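Local coordinates for chemotaxis signal transduction protein (Thermoanaerobacter tengcongensis, PDB 2QDL) that probably serves as a CheW-type scaffolding protein that couples chemoreceptors to the histidine kinase CheA in bacterial chemotaxis signalling, at residues 26-40 and 82-96. Residues are numbered along the deposited sequence; the frame is centred on the assembly and turned at random.
Sequences LDIFDVHEVVKDVSI and RIIIVEILGQKAGLI
Strand 33-36 runs antiparallel to strand 82-88, tied by nearly straight bonds from Val35 N to Ile83 O (2.7 Å) and from Ile83 N to Val35 O, and by Ile85 N to Glu33 O. The pairing ends in a classic beta bulge: His32 and Glu33 both face Ile85, whose O accepts from His32 N, the donor nearly in line with the C=O (169°) but its N-H bent to 144°. Beyond it a water bridges Asp30 O to Glu87 N. On one side of the sheet chi1 of -57° turns Val35 CG1 anti to the carbonyl carbon and leaves CG2 between N and that carbon, where it presses tightly on Ile83 CB at 3.5 Å; Glu33 lies alongside Ile85, CG against CG1, and its carboxylate reaches a salt bridge with Arg57. Strand 33-36 thus edges the hairpin formed by 82-88 and 91-96, closed by a type I' turn, within the curled beta-barrel sheet of this CheW-like domain. On the other side Val31 CG1 rests on Ile84 CG2, while Leu26 CD1 meets Val86 CG1 (4.0 Å) and Leu95 CD1 near Phe17. At the far end Ile40 CD1 touches Ile96 CD1 at 3.8 Å and also rests on Ile83 CD1. Arg82, bent at chi2, sends its chain beside that of Lys36, whose CG sits over one guanidinium face; NH1 bonds to Lys79 O and NE to a glycerol. An alanine here removes the guanidinium, and Lys79 O would probably be left without that donor and the Lys36 chain without the flat group it lies over. The imidazole of His32 leans obliquely on Glu87, CE1 3.7 Å from CB.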
loop_
_atom_site.group_PDB
_atom_site.type_symbol
_atom_site.label_atom_id
_atom_site.label_comp_id
_atom_site.label_asym_id
_atom_site.label_seq_id
_atom_site.Cartn_x
_atom_site.Cartn_y
_atom_site.Cartn_z
ATOM N N LEU A 26 2.731 -3.514 -4.305
ATOM C CA LEU A 26 2.612 -4.529 -3.268
ATOM C C LEU A 26 2.551 -5.895 -3.934
ATOM O O LEU A 26 1.996 -6.030 -5.037
ATOM C CB LEU A 26 1.343 -4.326 -2.436
ATOM C CG LEU A 26 1.350 -3.176 -1.438
ATOM C CD1 LEU A 26 -0.086 -2.839 -0.937
ATOM C CD2 LEU A 26 2.315 -3.488 -0.262
ATOM N N ASP A 27 3.113 -6.896 -3.273
ATOM C CA ASP A 27 2.928 -8.274 -3.693
ATOM C C ASP A 27 1.431 -8.550 -3.631
ATOM O O ASP A 27 0.773 -8.200 -2.664
ATOM C CB ASP A 27 3.707 -9.242 -2.785
ATOM C CG ASP A 27 3.836 -10.646 -3.383
ATOM O OD1 ASP A 27 2.818 -11.278 -3.742
ATOM O OD2 ASP A 27 4.978 -11.115 -3.526
ATOM N N ILE A 28 0.899 -9.149 -4.693
ATOM C CA ILE A 28 -0.501 -9.603 -4.737
ATOM C C ILE A 28 -0.887 -10.427 -3.487
ATOM O O ILE A 28 -2.029 -10.392 -3.060
ATOM C CB ILE A 28 -0.814 -10.376 -6.071
ATOM C CG1 ILE A 28 -2.293 -10.749 -6.188
ATOM C CG2 ILE A 28 0.000 -11.673 -6.172
ATOM C CD1 ILE A 28 -3.266 -9.589 -6.161
ATOM N N PHE A 29 0.072 -11.147 -2.905
ATOM C CA PHE A 29 -0.136 -11.909 -1.690
ATOM C C PHE A 29 -0.594 -11.006 -0.542
ATOM O O PHE A 29 -1.362 -11.440 0.313
ATOM C CB PHE A 29 1.171 -12.609 -1.292
ATOM C CG PHE A 29 1.023 -13.544 -0.107
ATOM C CD1 PHE A 29 0.442 -14.796 -0.261
ATOM C CD2 PHE A 29 1.445 -13.157 1.161
ATOM C CE1 PHE A 29 0.288 -15.656 0.844
ATOM C CE2 PHE A 29 1.309 -14.021 2.262
ATOM C CZ PHE A 29 0.723 -15.268 2.093
ATOM N N ASP A 30 -0.118 -9.756 -0.516
ATOM C CA ASP A 30 -0.509 -8.795 0.523
ATOM C C ASP A 30 -1.777 -8.013 0.218
ATOM O O ASP A 30 -2.300 -7.317 1.098
ATOM C CB ASP A 30 0.658 -7.828 0.813
ATOM C CG ASP A 30 1.895 -8.573 1.302
ATOM O OD1 ASP A 30 1.792 -9.355 2.250
ATOM O OD2 ASP A 30 2.956 -8.459 0.690
ATOM N N VAL A 31 -2.259 -8.118 -1.024
ATOM C CA VAL A 31 -3.496 -7.464 -1.464
ATOM C C VAL A 31 -4.714 -8.408 -1.281
ATOM O O VAL A 31 -4.971 -9.283 -2.115
ATOM C CB VAL A 31 -3.376 -6.976 -2.957
ATOM C CG1 VAL A 31 -4.727 -6.400 -3.479
ATOM C CG2 VAL A 31 -2.241 -5.937 -3.112
ATOM N N HIS A 32 -5.465 -8.230 -0.196
ATOM C CA HIS A 32 -6.613 -9.092 0.127
ATOM C C HIS A 32 -7.819 -8.775 -0.767
ATOM O O HIS A 32 -8.550 -9.657 -1.207
ATOM C CB HIS A 32 -6.988 -8.984 1.613
ATOM C CG HIS A 32 -5.993 -9.630 2.543
ATOM N ND1 HIS A 32 -4.648 -9.305 2.556
ATOM C CD2 HIS A 32 -6.156 -10.574 3.504
ATOM C CE1 HIS A 32 -4.029 -10.032 3.470
ATOM N NE2 HIS A 32 -4.919 -10.813 4.052
ATOM N N GLU A 33 -8.024 -7.499 -1.016
ATOM C CA GLU A 33 -9.051 -7.051 -1.917
ATOM C C GLU A 33 -8.843 -5.576 -2.235
ATOM O O GLU A 33 -7.977 -4.913 -1.658
ATOM C CB GLU A 33 -10.486 -7.368 -1.394
ATOM C CG GLU A 33 -11.006 -6.593 -0.249
ATOM C CD GLU A 33 -12.304 -7.173 0.339
ATOM O OE1 GLU A 33 -12.202 -7.928 1.317
ATOM O OE2 GLU A 33 -13.409 -6.866 -0.161
ATOM N N VAL A 34 -9.615 -5.099 -3.198
ATOM C CA VAL A 34 -9.558 -3.736 -3.626
ATOM C C VAL A 34 -11.000 -3.241 -3.688
ATOM O O VAL A 34 -11.815 -3.778 -4.458
ATOM C CB VAL A 34 -8.941 -3.606 -5.033
ATOM C CG1 VAL A 34 -8.837 -2.145 -5.406
ATOM C CG2 VAL A 34 -7.558 -4.283 -5.110
ATOM N N VAL A 35 -11.310 -2.232 -2.885
ATOM C CA VAL A 35 -12.658 -1.639 -2.871
ATOM C C VAL A 35 -12.606 -0.220 -3.433
ATOM O O VAL A 35 -11.550 0.377 -3.486
ATOM C CB VAL A 35 -13.309 -1.667 -1.430
ATOM C CG1 VAL A 35 -13.375 -3.112 -0.869
ATOM C CG2 VAL A 35 -12.567 -0.821 -0.479
ATOM N N LYS A 36 -13.735 0.327 -3.855
ATOM C CA LYS A 36 -13.757 1.756 -4.239
ATOM C C LYS A 36 -13.472 2.798 -3.111
ATOM O O LYS A 36 -13.844 2.589 -1.932
ATOM C CB LYS A 36 -15.036 2.085 -4.977
ATOM C CG LYS A 36 -15.077 1.345 -6.302
ATOM C CD LYS A 36 -16.359 1.652 -7.041
ATOM C CE LYS A 36 -16.468 0.903 -8.341
ATOM N NZ LYS A 36 -17.928 0.716 -8.601
ATOM N N ASP A 37 -12.812 3.908 -3.499
ATOM C CA ASP A 37 -12.462 5.014 -2.597
ATOM C C ASP A 37 -13.704 5.872 -2.340
ATOM O O ASP A 37 -13.793 7.009 -2.811
ATOM C CB ASP A 37 -11.327 5.869 -3.194
ATOM C CG ASP A 37 -10.936 7.077 -2.312
ATOM O OD1 ASP A 37 -11.540 7.270 -1.248
ATOM O OD2 ASP A 37 -10.006 7.838 -2.679
ATOM N N VAL A 38 -14.658 5.315 -1.597
ATOM C CA VAL A 38 -15.902 6.010 -1.256
ATOM C C VAL A 38 -16.406 5.660 0.163
ATOM O O VAL A 38 -16.120 4.569 0.717
ATOM C CB VAL A 38 -17.035 5.801 -2.334
ATOM C CG1 VAL A 38 -18.362 6.351 -1.843
ATOM C CG2 VAL A 38 -16.676 6.499 -3.630
ATOM N N SER A 39 -17.155 6.613 0.729
ATOM C CA SER A 39 -17.735 6.491 2.076
ATOM C C SER A 39 -16.693 6.166 3.143
ATOM O O SER A 39 -16.834 5.225 3.928
ATOM C CB SER A 39 -18.915 5.515 2.078
ATOM O OG SER A 39 -20.127 6.215 1.782
ATOM N N ILE A 40 -15.630 6.959 3.143
ATOM C CA ILE A 40 -14.706 6.983 4.266
ATOM C C ILE A 40 -15.319 7.948 5.282
ATOM O O ILE A 40 -15.673 9.074 4.944
ATOM C CB ILE A 40 -13.254 7.379 3.860
ATOM C CG1 ILE A 40 -12.730 6.410 2.789
ATOM C CG2 ILE A 40 -12.322 7.333 5.071
ATOM C CD1 ILE A 40 -11.428 6.811 2.226
ATOM N N ARG A 82 -9.053 3.868 -5.454
ATOM C CA ARG A 82 -9.483 2.664 -4.752
ATOM C C ARG A 82 -8.940 2.595 -3.333
ATOM O O ARG A 82 -8.072 3.380 -2.922
ATOM C CB ARG A 82 -8.976 1.423 -5.505
ATOM C CG ARG A 82 -9.520 1.265 -6.906
ATOM C CD ARG A 82 -10.977 0.838 -6.849
ATOM N NE ARG A 82 -11.481 0.488 -8.170
ATOM C CZ ARG A 82 -12.026 1.334 -9.036
ATOM N NH1 ARG A 82 -12.140 2.629 -8.748
ATOM N NH2 ARG A 82 -12.443 0.878 -10.209
ATOM N N ILE A 83 -9.451 1.612 -2.601
ATOM C CA ILE A 83 -8.927 1.265 -1.307
ATOM C C ILE A 83 -8.472 -0.176 -1.334
ATOM O O ILE A 83 -9.287 -1.101 -1.420
ATOM C CB ILE A 83 -9.967 1.453 -0.144
ATOM C CG1 ILE A 83 -10.446 2.915 -0.066
ATOM C CG2 ILE A 83 -9.338 0.964 1.170
ATOM C CD1 ILE A 83 -11.721 3.131 0.802
ATOM N N ILE A 84 -7.159 -0.345 -1.235
ATOM C CA ILE A 84 -6.544 -1.677 -1.169
ATOM C C ILE A 84 -6.598 -2.169 0.259
ATOM O O ILE A 84 -6.034 -1.537 1.174
ATOM C CB ILE A 84 -5.079 -1.658 -1.633
ATOM C CG1 ILE A 84 -4.983 -1.059 -3.058
ATOM C CG2 ILE A 84 -4.480 -3.043 -1.557
ATOM C CD1 ILE A 84 -3.575 -0.943 -3.576
ATOM N N ILE A 85 -7.283 -3.292 0.444
ATOM C CA ILE A 85 -7.377 -3.924 1.758
ATOM C C ILE A 85 -6.180 -4.824 1.977
ATOM O O ILE A 85 -5.907 -5.747 1.195
ATOM C CB ILE A 85 -8.690 -4.698 1.956
ATOM C CG1 ILE A 85 -9.905 -3.849 1.542
ATOM C CG2 ILE A 85 -8.807 -5.302 3.401
ATOM C CD1 ILE A 85 -10.081 -2.545 2.286
ATOM N N VAL A 86 -5.450 -4.525 3.040
ATOM C CA VAL A 86 -4.285 -5.304 3.431
ATOM C C VAL A 86 -4.476 -5.801 4.898
ATOM O O VAL A 86 -5.514 -5.572 5.523
ATOM C CB VAL A 86 -2.959 -4.463 3.260
ATOM C CG1 VAL A 86 -2.820 -3.936 1.814
ATOM C CG2 VAL A 86 -2.902 -3.311 4.273
ATOM N N GLU A 87 -3.470 -6.485 5.424
ATOM C CA GLU A 87 -3.488 -6.976 6.800
ATOM C C GLU A 87 -2.169 -6.590 7.432
ATOM O O GLU A 87 -1.131 -6.834 6.863
ATOM C CB GLU A 87 -3.663 -8.491 6.836
ATOM C CG GLU A 87 -3.639 -9.045 8.230
ATOM C CD GLU A 87 -3.559 -10.574 8.264
ATOM O OE1 GLU A 87 -2.462 -11.174 8.061
ATOM O OE2 GLU A 87 -4.612 -11.168 8.519
ATOM N N ILE A 88 -2.236 -5.906 8.558
ATOM C CA ILE A 88 -1.073 -5.408 9.249
ATOM C C ILE A 88 -1.247 -5.871 10.686
ATOM O O ILE A 88 -2.250 -5.541 11.347
ATOM C CB ILE A 88 -0.971 -3.864 9.196
ATOM C CG1 ILE A 88 -0.861 -3.368 7.751
ATOM C CG2 ILE A 88 0.206 -3.368 10.032
ATOM C CD1 ILE A 88 -0.909 -1.876 7.662
ATOM N N LEU A 89 -0.287 -6.685 11.117
ATOM C CA LEU A 89 -0.258 -7.302 12.430
ATOM C C LEU A 89 -1.573 -8.021 12.711
ATOM O O LEU A 89 -2.177 -7.843 13.769
ATOM C CB LEU A 89 0.091 -6.239 13.500
ATOM C CG LEU A 89 1.505 -5.638 13.428
ATOM C CD1 LEU A 89 1.620 -4.521 14.416
ATOM C CD2 LEU A 89 2.586 -6.696 13.688
ATOM N N GLY A 90 -2.024 -8.806 11.732
ATOM C CA GLY A 90 -3.246 -9.596 11.864
ATOM C C GLY A 90 -4.547 -8.811 11.873
ATOM O O GLY A 90 -5.593 -9.367 12.180
ATOM N N GLN A 91 -4.477 -7.513 11.551
ATOM C CA GLN A 91 -5.643 -6.628 11.477
ATOM C C GLN A 91 -5.844 -6.095 10.068
ATOM O O GLN A 91 -4.865 -5.788 9.374
ATOM C CB GLN A 91 -5.460 -5.436 12.424
ATOM C CG GLN A 91 -5.209 -5.847 13.886
ATOM C CD GLN A 91 -6.404 -6.592 14.462
ATOM O OE1 GLN A 91 -7.562 -6.236 14.207
ATOM N NE2 GLN A 91 -6.130 -7.646 15.220
ATOM N N LYS A 92 -7.105 -5.950 9.655
ATOM C CA LYS A 92 -7.423 -5.351 8.360
ATOM C C LYS A 92 -7.186 -3.832 8.328
ATOM O O LYS A 92 -7.541 -3.110 9.266
ATOM C CB LYS A 92 -8.861 -5.659 7.942
ATOM C CG LYS A 92 -9.115 -7.116 7.594
ATOM C CD LYS A 92 -10.221 -7.276 6.541
ATOM C CE LYS A 92 -10.523 -8.759 6.217
ATOM N NZ LYS A 92 -9.291 -9.642 6.173
ATOM N N ALA A 93 -6.588 -3.361 7.233
ATOM C CA ALA A 93 -6.336 -1.940 7.021
ATOM C C ALA A 93 -6.590 -1.619 5.550
ATOM O O ALA A 93 -6.569 -2.527 4.703
ATOM C CB ALA A 93 -4.898 -1.584 7.446
ATOM N N GLY A 94 -6.897 -0.350 5.263
ATOM C CA GLY A 94 -7.135 0.128 3.913
ATOM C C GLY A 94 -6.118 1.195 3.530
ATOM O O GLY A 94 -5.778 2.077 4.332
ATOM N N LEU A 95 -5.603 1.096 2.312
ATOM C CA LEU A 95 -4.652 2.076 1.780
ATOM C C LEU A 95 -5.298 2.705 0.550
ATOM O O LEU A 95 -5.705 1.989 -0.380
ATOM C CB LEU A 95 -3.324 1.406 1.398
ATOM C CG LEU A 95 -2.666 0.382 2.348
ATOM C CD1 LEU A 95 -1.361 -0.090 1.761
ATOM C CD2 LEU A 95 -2.402 0.982 3.699
ATOM N N ILE A 96 -5.405 4.039 0.567
ATOM C CA ILE A 96 -5.912 4.799 -0.576
ATOM C C ILE A 96 -4.845 4.857 -1.652
ATOM O O ILE A 96 -3.669 5.113 -1.381
ATOM C CB ILE A 96 -6.370 6.239 -0.166
ATOM C CG1 ILE A 96 -7.512 6.165 0.847
ATOM C CG2 ILE A 96 -6.789 7.099 -1.402
ATOM C CD1 ILE A 96 -7.734 7.462 1.576
HETATM O O HOH W 1 -1.584 -7.776 3.693
#